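Local coordinates for glutaredoxin, CPYC type (Chlamydomonas reinhardtii, PDB 7NCV), which probably reduces glutathione-containing disulfides in electron-transport reactions, as a dithiol glutaredoxin of the CPYC subfamily, at residues 8-11 and 12-16; 35-38 and 39-43. All blocks are in the same frame, centred on the assembly; numbering follows the deposited sequence.

Interaction 1 (8-11 and 12-16); sequences NEIQ and KAVAS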
loop_
_atom_site.group_PDB
_atom_site.type_symbol
_atom_site.label_atom_id
_atom_site.label_comp_id
_atom_site.label_asym_id
_atom_site.label_seq_id
_atom_site.Cartn_x
_atom_site.Cartn_y
_atom_site.Cartn_z
ATOM N N ASN A 8 13.721 3.982 5.544
ATOM C CA ASN A 8 14.569 3.560 4.418
ATOM C C ASN A 8 13.929 2.383 3.677
ATOM O O ASN A 8 13.836 2.374 2.438
ATOM C CB ASN A 8 15.959 3.173 4.926
ATOM C CG ASN A 8 16.849 2.709 3.806
ATOM O OD1 ASN A 8 17.295 3.516 2.988
ATOM N ND2 ASN A 8 17.072 1.395 3.726
ATOM N N GLU A 9 13.505 1.365 4.424
ATOM C CA GLU A 9 12.963 0.162 3.797
ATOM C C GLU A 9 11.727 0.490 2.972
ATOM O O GLU A 9 11.583 0.020 1.829
ATOM C CB GLU A 9 12.592 -0.869 4.865
ATOM C CG GLU A 9 12.000 -2.131 4.304
ATOM C CD GLU A 9 11.663 -3.155 5.384
ATOM O OE1 GLU A 9 12.523 -3.400 6.253
ATOM O OE2 GLU A 9 10.554 -3.736 5.346
ATOM N N ILE A 10 10.792 1.251 3.556
ATOM C CA ILE A 10 9.534 1.580 2.874
ATOM C C ILE A 10 9.816 2.448 1.656
ATOM O O ILE A 10 9.264 2.212 0.574
ATOM C CB ILE A 10 8.553 2.245 3.849
ATOM C CG1 ILE A 10 8.174 1.230 4.882
ATOM C CG2 ILE A 10 7.294 2.690 3.102
ATOM C CD1 ILE A 10 7.389 1.845 6.027
ATOM N N GLN A 11 10.684 3.451 1.795
ATOM C CA GLN A 11 10.911 4.295 0.635
ATOM C C GLN A 11 11.498 3.490 -0.518
ATOM O O GLN A 11 11.091 3.667 -1.673
ATOM C CB GLN A 11 11.827 5.465 0.998
ATOM C CG GLN A 11 11.108 6.461 1.920
ATOM C CD GLN A 11 12.084 7.551 2.320
ATOM O OE1 GLN A 11 13.294 7.291 2.517
ATOM N NE2 GLN A 11 11.576 8.769 2.446
ATOM N N LYS A 12 12.456 2.586 -0.227
ATOM C CA LYS A 12 13.067 1.768 -1.280
ATOM C C LYS A 12 12.028 0.831 -1.904
ATOM O O LYS A 12 12.007 0.640 -3.133
ATOM C CB LYS A 12 14.218 0.985 -0.696
ATOM C CG LYS A 12 15.487 1.876 -0.505
ATOM C CD LYS A 12 16.704 1.083 -0.080
ATOM C CE LYS A 12 17.988 1.869 -0.371
ATOM N NZ LYS A 12 17.907 3.317 0.041
ATOM N N ALA A 13 11.173 0.211 -1.075
ATOM C CA ALA A 13 10.192 -0.718 -1.629
ATOM C C ALA A 13 9.164 0.022 -2.465
ATOM O O ALA A 13 8.726 -0.476 -3.517
ATOM C CB ALA A 13 9.497 -1.496 -0.494
ATOM N N VAL A 14 8.726 1.206 -2.000
ATOM C CA VAL A 14 7.745 1.979 -2.756
ATOM C C VAL A 14 8.330 2.429 -4.095
ATOM O O VAL A 14 7.629 2.447 -5.118
ATOM C CB VAL A 14 7.313 3.172 -1.886
ATOM C CG1 VAL A 14 6.568 4.233 -2.679
ATOM C CG2 VAL A 14 6.386 2.674 -0.740
ATOM N N ALA A 15 9.617 2.812 -4.114
ATOM C CA ALA A 15 10.223 3.243 -5.377
ATOM C C ALA A 15 10.454 2.084 -6.338
ATOM O O ALA A 15 10.635 2.324 -7.543
ATOM C CB ALA A 15 11.532 3.982 -5.099
ATOM N N SER A 16 10.532 0.857 -5.854
ATOM C CA SER A 16 10.933 -0.255 -6.711
ATOM C C SER A 16 9.799 -1.216 -7.037
ATOM O O SER A 16 10.033 -2.241 -7.698
ATOM C CB SER A 16 12.119 -1.022 -6.088
ATOM O OG SER A 16 11.738 -1.639 -4.870
#
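Lys12 reaches back one turn to Asn8 and is held to it twice. Its NZ donates to Asn8 OD1 at 3.0 Å, meeting the amide oxygen at a C=O...donor angle of 133° and tilted 24° from the amide plane, while its backbone N bonds to the Asn8 carbonyl. The lysine chain leaves beside its own backbone N and bends only at its last torsion (chi4 45°), which turns the ammonium group onto the oxygen; on the way, CD passes 3.8 Å from Asn8 ND2, so methylene packing accompanies the polar bond. The next three residues continue the i to i+4 pattern, from Ala13 N to Glu9 O, from Val14 N to Ile10 O (2.8 Å) and from Ala15 N to Gln11 O. Ser16 OG folds back to donate to Lys12 O at 2.9 Å. The segment belongs to the C-terminal half of the amphipathic N-terminal helix 3-16, which lies on the thioredoxin-fold sheet. In this part of the helix the buried residues are Ile10 and Val14, whose CG2 methyls meet at 3.9 Å; Val14 CG2 also sits 3.2 Å from Ile10 O. Ile10 extends over Met59, Ala62 and Ile66 of helix 58-67, whereas Ala13 and Val14 rest on Ile20 of strand 19-23. The carboxylate of Glu9 turns to Arg53 and forms a salt bridge with it.

Interaction 2 (35-38 and 39-43); sequences NALN and QFIAG
Asn38 and Ala42 meet where the helix unwinds, the asparagine CB lying 4.0 Å from the alanine CB and its OD1 alongside Ala42 CA. Two waters bridge Asn38 to the residues beyond Ile41: one accepts from Gly43 N and donates to Asn38 OD1, at 2.8 Å, and the other links Ala42 N to Asn38 O. The same OD1 also bonds to Tyr45 OH, so the amide oxygen ties the helix end to the chain that follows. Gln39 runs back along the preceding turn with CG anti to its carbonyl carbon (chi1 -58°), which brings CG to 3.4 Å from Asn35 O. Its backbone N bonds to Ala36 O, coming from above the carbonyl plane, and only weakly to Asn35 O. Leu37 O is gripped by two donors, Ile41 N nearly in line with the carbonyl bond and Phe40 N from above its plane, each at 2.9 Å. Leu37 itself turns inward to Val19 and Val21 of strand 19-23 and to Leu97. Bonding that shifts between i+3 and i+4, with waters taking over beyond Ile41, marks the fraying C-terminal end of helix 28-41, the crossover helix of the beta-alpha-beta unit in the thioredoxin fold.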
loop_
_atom_site.group_PDB
_atom_site.type_symbol
_atom_site.label_atom_id
_atom_site.label_comp_id
_atom_site.label_asym_id
_atom_site.label_seq_id
_atom_site.Cartn_x
_atom_site.Cartn_y
_atom_site.Cartn_z
ATOM N N ASN A 35 -9.113 -6.243 -2.390
ATOM C CA ASN A 35 -10.169 -6.657 -3.307
ATOM C C ASN A 35 -10.281 -5.663 -4.454
ATOM O O ASN A 35 -10.546 -6.061 -5.604
ATOM C CB ASN A 35 -11.491 -6.763 -2.566
ATOM C CG ASN A 35 -11.601 -8.051 -1.771
ATOM O OD1 ASN A 35 -10.800 -8.973 -1.912
ATOM N ND2 ASN A 35 -12.651 -8.104 -0.902
ATOM N N ALA A 36 -10.081 -4.364 -4.162
ATOM C CA ALA A 36 -10.130 -3.344 -5.206
ATOM C C ALA A 36 -9.028 -3.560 -6.244
ATOM O O ALA A 36 -9.295 -3.578 -7.465
ATOM C CB ALA A 36 -10.054 -1.958 -4.582
ATOM N N LEU A 37 -7.802 -3.728 -5.770
ATOM C CA LEU A 37 -6.691 -4.015 -6.674
ATOM C C LEU A 37 -6.934 -5.316 -7.431
ATOM O O LEU A 37 -6.564 -5.419 -8.620
ATOM C CB LEU A 37 -5.426 -4.080 -5.822
ATOM C CG LEU A 37 -4.965 -2.691 -5.381
ATOM C CD1 LEU A 37 -3.945 -2.866 -4.238
ATOM C CD2 LEU A 37 -4.399 -1.775 -6.505
ATOM N N ASN A 38 -7.488 -6.328 -6.759
ATOM C CA ASN A 38 -7.701 -7.646 -7.390
ATOM C C ASN A 38 -8.707 -7.583 -8.536
ATOM O O ASN A 38 -8.771 -8.525 -9.350
ATOM C CB ASN A 38 -8.165 -8.666 -6.357
ATOM C CG ASN A 38 -7.078 -9.012 -5.376
ATOM O OD1 ASN A 38 -5.900 -8.695 -5.555
ATOM N ND2 ASN A 38 -7.479 -9.713 -4.335
ATOM N N GLN A 39 -9.514 -6.505 -8.631
ATOM C CA GLN A 39 -10.369 -6.354 -9.804
ATOM C C GLN A 39 -9.560 -6.183 -11.084
ATOM O O GLN A 39 -10.092 -6.462 -12.188
ATOM C CB GLN A 39 -11.296 -5.143 -9.650
ATOM C CG GLN A 39 -12.187 -5.205 -8.436
ATOM C CD GLN A 39 -13.090 -3.952 -8.351
ATOM O OE1 GLN A 39 -13.521 -3.537 -7.266
ATOM N NE2 GLN A 39 -13.367 -3.348 -9.506
ATOM N N PHE A 40 -8.302 -5.738 -10.964
ATOM C CA PHE A 40 -7.468 -5.418 -12.113
ATOM C C PHE A 40 -6.194 -6.227 -12.201
ATOM O O PHE A 40 -5.808 -6.568 -13.320
ATOM C CB PHE A 40 -7.100 -3.941 -12.092
ATOM C CG PHE A 40 -8.333 -3.051 -12.045
ATOM C CD1 PHE A 40 -9.067 -2.823 -13.200
ATOM C CD2 PHE A 40 -8.772 -2.530 -10.829
ATOM C CE1 PHE A 40 -10.255 -2.015 -13.136
ATOM C CE2 PHE A 40 -9.940 -1.754 -10.787
ATOM C CZ PHE A 40 -10.657 -1.518 -11.932
ATOM N N ILE A 41 -5.521 -6.507 -11.077
ATOM C CA ILE A 41 -4.177 -7.089 -11.120
ATOM C C ILE A 41 -4.043 -8.130 -10.025
ATOM O O ILE A 41 -2.998 -8.227 -9.337
ATOM C CB ILE A 41 -3.101 -6.007 -10.984
ATOM C CG1 ILE A 41 -3.336 -5.128 -9.737
ATOM C CG2 ILE A 41 -3.018 -5.147 -12.262
ATOM C CD1 ILE A 41 -2.071 -4.267 -9.398
ATOM N N ALA A 42 -5.066 -8.965 -9.868
ATOM C CA ALA A 42 -4.982 -10.014 -8.865
ATOM C C ALA A 42 -3.714 -10.834 -9.055
ATOM O O ALA A 42 -3.393 -11.244 -10.179
ATOM C CB ALA A 42 -6.204 -10.946 -8.984
ATOM N N GLY A 43 -3.088 -11.130 -7.931
ATOM C CA GLY A 43 -1.865 -11.966 -7.940
ATOM C C GLY A 43 -0.609 -11.297 -8.444
ATOM O O GLY A 43 0.373 -12.021 -8.612
HETATM O O HOH W 1 -3.765 -10.411 -5.231
HETATM O O HOH W 2 -7.315 -9.267 -11.898
#

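Interaction 1 precedes interaction 2 along the chain, and both are local contacts: residues 8-16 belong to helix 3-16, which precedes strand 19-23, and residues 35-43 span the end of helix 28-41, ahead of strand 46-49. Their centres are 21 Å apart on opposite sides of the chain's centre, and their nearest atoms stay about 12 Å apart. Strand 19-23 joins them, since Ala13 and Val14 pack on its Ile20 while Leu37 and Ile41 touch its Val19. Two helices thus clamp a central strand of the four-stranded mixed sheet. Helix 28-41 starts just after Cys27 and holds Cys30 in its first turn; these two are the cysteines of the CPYC motif, reduced in this structure, and interaction 2 lies at the far end of that helix.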